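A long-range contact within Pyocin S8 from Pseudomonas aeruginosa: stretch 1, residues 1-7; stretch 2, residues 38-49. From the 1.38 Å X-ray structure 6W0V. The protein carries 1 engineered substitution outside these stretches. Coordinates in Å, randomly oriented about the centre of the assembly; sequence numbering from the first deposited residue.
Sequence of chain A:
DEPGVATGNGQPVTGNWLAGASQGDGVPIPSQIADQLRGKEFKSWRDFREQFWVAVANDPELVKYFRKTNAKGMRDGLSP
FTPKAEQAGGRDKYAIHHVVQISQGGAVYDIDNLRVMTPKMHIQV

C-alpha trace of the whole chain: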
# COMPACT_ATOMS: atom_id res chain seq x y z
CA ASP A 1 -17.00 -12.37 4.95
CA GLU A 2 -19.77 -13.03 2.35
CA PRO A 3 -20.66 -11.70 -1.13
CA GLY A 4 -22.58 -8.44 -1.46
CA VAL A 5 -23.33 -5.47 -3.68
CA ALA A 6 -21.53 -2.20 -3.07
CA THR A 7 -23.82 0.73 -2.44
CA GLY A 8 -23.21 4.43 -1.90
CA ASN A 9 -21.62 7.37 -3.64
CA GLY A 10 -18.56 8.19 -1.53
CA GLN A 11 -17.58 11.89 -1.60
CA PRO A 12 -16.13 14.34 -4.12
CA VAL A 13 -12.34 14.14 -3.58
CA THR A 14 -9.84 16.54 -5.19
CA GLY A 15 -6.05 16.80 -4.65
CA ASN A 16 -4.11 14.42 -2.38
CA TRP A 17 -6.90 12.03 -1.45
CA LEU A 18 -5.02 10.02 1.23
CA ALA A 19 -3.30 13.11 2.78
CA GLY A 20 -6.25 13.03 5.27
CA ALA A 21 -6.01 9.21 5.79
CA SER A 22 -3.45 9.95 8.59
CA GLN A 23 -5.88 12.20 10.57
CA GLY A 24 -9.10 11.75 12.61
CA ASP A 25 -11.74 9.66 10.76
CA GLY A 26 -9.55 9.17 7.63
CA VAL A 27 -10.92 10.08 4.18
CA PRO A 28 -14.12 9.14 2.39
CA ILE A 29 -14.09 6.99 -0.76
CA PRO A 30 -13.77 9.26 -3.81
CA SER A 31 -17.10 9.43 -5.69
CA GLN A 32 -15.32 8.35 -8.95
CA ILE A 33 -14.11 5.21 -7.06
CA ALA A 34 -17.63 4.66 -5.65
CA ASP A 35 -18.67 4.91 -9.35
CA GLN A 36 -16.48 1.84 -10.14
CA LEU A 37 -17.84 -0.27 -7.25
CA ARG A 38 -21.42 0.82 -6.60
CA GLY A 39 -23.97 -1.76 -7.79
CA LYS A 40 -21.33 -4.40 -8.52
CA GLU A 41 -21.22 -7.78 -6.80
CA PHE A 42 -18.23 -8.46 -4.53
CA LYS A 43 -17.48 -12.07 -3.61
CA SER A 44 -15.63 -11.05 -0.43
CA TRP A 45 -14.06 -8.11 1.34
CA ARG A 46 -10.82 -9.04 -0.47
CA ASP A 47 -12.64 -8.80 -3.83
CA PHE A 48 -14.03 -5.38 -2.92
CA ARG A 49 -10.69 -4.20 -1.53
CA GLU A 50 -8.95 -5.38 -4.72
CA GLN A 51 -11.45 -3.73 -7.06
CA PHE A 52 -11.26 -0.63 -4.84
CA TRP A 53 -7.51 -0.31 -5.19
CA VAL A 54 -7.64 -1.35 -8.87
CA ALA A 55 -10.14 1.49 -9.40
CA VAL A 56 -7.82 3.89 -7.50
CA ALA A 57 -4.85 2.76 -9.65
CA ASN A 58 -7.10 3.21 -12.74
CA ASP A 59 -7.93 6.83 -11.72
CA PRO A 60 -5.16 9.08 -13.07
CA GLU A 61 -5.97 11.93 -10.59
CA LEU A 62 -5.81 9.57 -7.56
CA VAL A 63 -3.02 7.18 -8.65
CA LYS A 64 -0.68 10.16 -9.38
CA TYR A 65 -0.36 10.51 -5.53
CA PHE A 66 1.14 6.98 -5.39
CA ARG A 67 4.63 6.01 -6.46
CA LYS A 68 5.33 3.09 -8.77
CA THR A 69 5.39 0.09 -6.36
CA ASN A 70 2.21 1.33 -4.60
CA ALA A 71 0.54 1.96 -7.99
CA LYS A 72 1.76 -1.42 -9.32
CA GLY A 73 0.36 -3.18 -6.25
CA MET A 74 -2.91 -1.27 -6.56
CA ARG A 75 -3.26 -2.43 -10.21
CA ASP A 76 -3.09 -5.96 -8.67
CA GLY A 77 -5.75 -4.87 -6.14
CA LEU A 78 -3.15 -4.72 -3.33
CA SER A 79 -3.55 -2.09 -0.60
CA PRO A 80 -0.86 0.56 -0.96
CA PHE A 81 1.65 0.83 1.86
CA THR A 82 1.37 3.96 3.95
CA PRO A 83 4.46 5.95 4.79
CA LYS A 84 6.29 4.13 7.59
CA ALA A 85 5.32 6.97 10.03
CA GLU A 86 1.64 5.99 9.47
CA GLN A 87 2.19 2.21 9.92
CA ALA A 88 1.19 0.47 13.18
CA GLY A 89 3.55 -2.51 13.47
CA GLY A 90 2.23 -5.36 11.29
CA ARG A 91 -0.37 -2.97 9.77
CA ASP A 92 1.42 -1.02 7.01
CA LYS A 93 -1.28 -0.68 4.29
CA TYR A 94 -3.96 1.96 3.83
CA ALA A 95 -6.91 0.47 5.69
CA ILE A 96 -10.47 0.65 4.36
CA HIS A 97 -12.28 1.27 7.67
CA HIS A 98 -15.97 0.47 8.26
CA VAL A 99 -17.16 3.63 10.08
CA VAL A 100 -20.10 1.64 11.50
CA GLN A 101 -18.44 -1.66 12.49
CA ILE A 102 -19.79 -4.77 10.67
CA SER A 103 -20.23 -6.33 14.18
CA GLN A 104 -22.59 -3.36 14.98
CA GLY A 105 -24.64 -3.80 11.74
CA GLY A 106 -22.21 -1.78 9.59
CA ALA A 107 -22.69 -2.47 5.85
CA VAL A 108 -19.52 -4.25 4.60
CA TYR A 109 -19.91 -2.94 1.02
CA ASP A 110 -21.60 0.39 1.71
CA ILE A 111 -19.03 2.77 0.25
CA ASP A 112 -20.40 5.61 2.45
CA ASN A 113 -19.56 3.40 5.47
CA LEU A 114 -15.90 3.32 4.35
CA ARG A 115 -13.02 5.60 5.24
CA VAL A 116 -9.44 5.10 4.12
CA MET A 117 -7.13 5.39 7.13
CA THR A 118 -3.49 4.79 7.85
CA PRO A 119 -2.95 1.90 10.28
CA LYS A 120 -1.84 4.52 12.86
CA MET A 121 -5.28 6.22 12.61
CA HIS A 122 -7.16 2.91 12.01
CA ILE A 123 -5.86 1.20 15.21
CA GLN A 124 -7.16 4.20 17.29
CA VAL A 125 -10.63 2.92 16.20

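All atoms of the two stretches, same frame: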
# COMPACT_ATOMS: atom_id res chain seq x y z
N ASP A 1 -17.53 -12.87 6.26
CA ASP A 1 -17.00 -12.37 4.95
C ASP A 1 -17.75 -13.06 3.80
O ASP A 1 -17.30 -14.14 3.36
CB ASP A 1 -15.49 -12.58 4.84
CG ASP A 1 -14.91 -12.10 3.51
OD1 ASP A 1 -15.44 -11.12 2.96
OD2 ASP A 1 -13.94 -12.73 3.04
N GLU A 2 -18.83 -12.44 3.34
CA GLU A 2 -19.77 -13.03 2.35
C GLU A 2 -19.90 -12.09 1.16
O GLU A 2 -19.54 -10.91 1.25
CB GLU A 2 -21.14 -13.24 2.99
CG GLU A 2 -21.93 -11.95 3.14
CD GLU A 2 -23.04 -12.00 4.17
OE1 GLU A 2 -23.43 -10.91 4.66
OE2 GLU A 2 -23.52 -13.11 4.47
N PRO A 3 -20.43 -12.57 0.02
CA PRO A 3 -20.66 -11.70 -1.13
C PRO A 3 -21.67 -10.60 -0.80
O PRO A 3 -22.45 -10.72 0.10
CB PRO A 3 -21.20 -12.63 -2.22
CG PRO A 3 -20.70 -13.99 -1.80
CD PRO A 3 -20.76 -13.97 -0.28
N GLY A 4 -21.61 -9.53 -1.57
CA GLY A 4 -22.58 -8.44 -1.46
C GLY A 4 -22.48 -7.51 -2.63
O GLY A 4 -21.68 -7.77 -3.53
N VAL A 5 -23.26 -6.46 -2.59
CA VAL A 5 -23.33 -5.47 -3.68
C VAL A 5 -22.94 -4.15 -3.05
O VAL A 5 -23.49 -3.79 -2.03
CB VAL A 5 -24.73 -5.42 -4.30
CG1 VAL A 5 -24.86 -4.32 -5.32
CG2 VAL A 5 -25.11 -6.77 -4.89
N ALA A 6 -21.95 -3.49 -3.62
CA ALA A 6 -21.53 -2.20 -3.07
C ALA A 6 -22.63 -1.21 -3.33
O ALA A 6 -23.30 -1.25 -4.37
CB ALA A 6 -20.24 -1.76 -3.68
N THR A 7 -22.82 -0.34 -2.36
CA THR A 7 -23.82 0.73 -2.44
C THR A 7 -23.11 1.99 -2.00
O THR A 7 -22.09 1.89 -1.29
CB THR A 7 -25.01 0.36 -1.56
OG1 THR A 7 -24.52 0.25 -0.22
CG2 THR A 7 -25.66 -0.94 -1.98
N ARG A 38 -19.99 0.76 -6.93
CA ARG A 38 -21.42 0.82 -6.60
C ARG A 38 -22.20 -0.08 -7.56
O ARG A 38 -22.03 0.03 -8.78
CB ARG A 38 -21.92 2.26 -6.68
CG ARG A 38 -23.41 2.36 -6.43
CD ARG A 38 -23.89 3.77 -6.50
NE ARG A 38 -23.46 4.40 -7.74
CZ ARG A 38 -22.43 5.23 -7.86
NH1 ARG A 38 -21.66 5.52 -6.82
NH2 ARG A 38 -22.16 5.74 -9.05
N GLY A 39 -23.05 -0.93 -7.00
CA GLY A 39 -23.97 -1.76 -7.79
C GLY A 39 -23.31 -3.03 -8.29
O GLY A 39 -24.01 -3.89 -8.87
N LYS A 40 -22.01 -3.17 -8.10
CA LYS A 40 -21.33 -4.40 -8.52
C LYS A 40 -21.39 -5.41 -7.39
O LYS A 40 -21.47 -4.99 -6.21
CB LYS A 40 -19.89 -4.10 -8.93
CG LYS A 40 -19.79 -3.16 -10.11
CD LYS A 40 -18.38 -2.99 -10.57
CE LYS A 40 -18.28 -2.18 -11.84
NZ LYS A 40 -16.87 -1.82 -12.12
N GLU A 41 -21.32 -6.67 -7.76
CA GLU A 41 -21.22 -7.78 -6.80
C GLU A 41 -19.76 -7.88 -6.39
O GLU A 41 -18.87 -7.72 -7.25
CB GLU A 41 -21.68 -9.11 -7.39
CG GLU A 41 -21.60 -10.25 -6.39
CD GLU A 41 -21.71 -11.64 -6.99
OE1 GLU A 41 -22.50 -12.43 -6.45
OE2 GLU A 41 -20.98 -11.94 -7.96
N PHE A 42 -19.54 -8.11 -5.11
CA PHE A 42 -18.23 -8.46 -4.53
C PHE A 42 -18.36 -9.81 -3.88
O PHE A 42 -19.38 -10.06 -3.25
CB PHE A 42 -17.78 -7.36 -3.59
CG PHE A 42 -17.62 -6.11 -4.40
CD1 PHE A 42 -16.46 -5.90 -5.12
CD2 PHE A 42 -18.68 -5.24 -4.55
CE1 PHE A 42 -16.35 -4.78 -5.91
CE2 PHE A 42 -18.55 -4.11 -5.34
CZ PHE A 42 -17.38 -3.89 -6.02
N LYS A 43 -17.39 -10.67 -4.09
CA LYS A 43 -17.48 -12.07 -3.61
C LYS A 43 -17.02 -12.11 -2.17
O LYS A 43 -17.26 -13.11 -1.50
CB LYS A 43 -16.63 -12.97 -4.50
CG LYS A 43 -17.08 -13.01 -5.95
CD LYS A 43 -18.56 -13.22 -6.11
CE LYS A 43 -19.04 -14.46 -5.39
NZ LYS A 43 -18.42 -15.69 -5.93
N SER A 44 -16.30 -11.08 -1.74
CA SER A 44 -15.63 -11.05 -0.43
C SER A 44 -15.13 -9.64 -0.20
O SER A 44 -15.09 -8.83 -1.16
CB SER A 44 -14.50 -12.00 -0.38
OG SER A 44 -13.47 -11.56 -1.24
N TRP A 45 -14.71 -9.39 1.02
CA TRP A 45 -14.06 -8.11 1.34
C TRP A 45 -12.80 -7.98 0.47
O TRP A 45 -12.59 -6.92 -0.12
CB TRP A 45 -13.71 -8.02 2.81
CG TRP A 45 -13.04 -6.71 3.03
CD1 TRP A 45 -11.74 -6.47 3.34
CD2 TRP A 45 -13.65 -5.44 2.79
NE1 TRP A 45 -11.52 -5.12 3.38
CE2 TRP A 45 -12.67 -4.46 3.05
CE3 TRP A 45 -14.94 -5.03 2.44
CZ2 TRP A 45 -12.93 -3.10 2.95
CZ3 TRP A 45 -15.20 -3.68 2.33
CH2 TRP A 45 -14.20 -2.73 2.59
N ARG A 46 -12.03 -9.05 0.37
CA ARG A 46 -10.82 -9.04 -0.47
C ARG A 46 -11.20 -8.57 -1.88
O ARG A 46 -10.54 -7.71 -2.42
CB ARG A 46 -10.21 -10.43 -0.55
CG ARG A 46 -9.12 -10.49 -1.59
CD ARG A 46 -8.57 -11.88 -1.64
NE ARG A 46 -7.49 -11.87 -2.60
CZ ARG A 46 -6.66 -12.87 -2.78
NH1 ARG A 46 -6.79 -13.99 -2.08
NH2 ARG A 46 -5.70 -12.75 -3.67
N ASP A 47 -12.25 -9.14 -2.44
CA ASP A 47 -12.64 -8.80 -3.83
C ASP A 47 -12.94 -7.31 -3.90
O ASP A 47 -12.44 -6.60 -4.77
CB ASP A 47 -13.85 -9.63 -4.21
CG ASP A 47 -14.34 -9.38 -5.61
OD1 ASP A 47 -13.57 -8.87 -6.42
OD2 ASP A 47 -15.48 -9.72 -5.86
N PHE A 48 -13.69 -6.81 -2.94
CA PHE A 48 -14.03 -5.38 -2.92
C PHE A 48 -12.75 -4.57 -2.77
O PHE A 48 -12.57 -3.59 -3.48
CB PHE A 48 -14.96 -5.09 -1.75
CG PHE A 48 -15.29 -3.63 -1.64
CD1 PHE A 48 -16.36 -3.09 -2.33
CD2 PHE A 48 -14.52 -2.80 -0.86
CE1 PHE A 48 -16.64 -1.74 -2.24
CE2 PHE A 48 -14.81 -1.45 -0.77
CZ PHE A 48 -15.88 -0.92 -1.44
N ARG A 49 -11.93 -4.95 -1.81
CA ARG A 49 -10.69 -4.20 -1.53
C ARG A 49 -9.86 -4.18 -2.81
O ARG A 49 -9.29 -3.13 -3.14
CB ARG A 49 -9.93 -4.84 -0.37
CG ARG A 49 -8.61 -4.15 -0.11
CD ARG A 49 -7.49 -4.88 -0.81
NE ARG A 49 -7.27 -6.14 -0.14
CZ ARG A 49 -6.53 -7.11 -0.64
NH1 ARG A 49 -6.36 -8.24 0.03
NH2 ARG A 49 -5.96 -6.94 -1.82
O HOH W 1 -11.97 -11.37 2.06
O HOH W 2 -16.84 -14.46 0.68

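A chain terminus is often pinned by backbone pairing, with a few side chains securing the ends, and the first residues of this pyocin S8 chain illustrate the principle. Gly4 and Phe42 form an antiparallel pair, Gly4 N to Phe42 O at 2.8 Å and Phe42 N to Gly4 O at 2.7 Å; Ala6 N to Lys40 O (3.0 Å) continues the pairing, and Gly39 N to Ala6 O (2.7 Å) closes it beyond the regular strands. Gly39 turns with a positive phi of 83°, a conformation that favours glycine.

Beneath the ladder, Phe42 adopts chi1 m, which brings its ring back to the first stretch: CE2 lies 3.3 Å from Ala6 CB. Ala6 CB, buried, also meets the edge of the Phe48 ring, 3.9 Å from Phe48 CE1, so a small apolar side chain packs against two neighbouring aromatics. Val5 and Glu41 share the other, exposed face, both with chi1 t.

At the terminus, Asp1, also t, swings its carboxylate to the helix start, where free amides need acceptors. Its OD1 takes Trp45 N at 2.7 Å, and a water joins OD2 to Arg46 N. Ser44, in rotamer p, caps the same helix, its OG accepting from Asp47 N at 3.0 Å; Asp47 OD2 in turn accepts from Lys43 N at 2.8 Å, tying the helix to the residue before the cap.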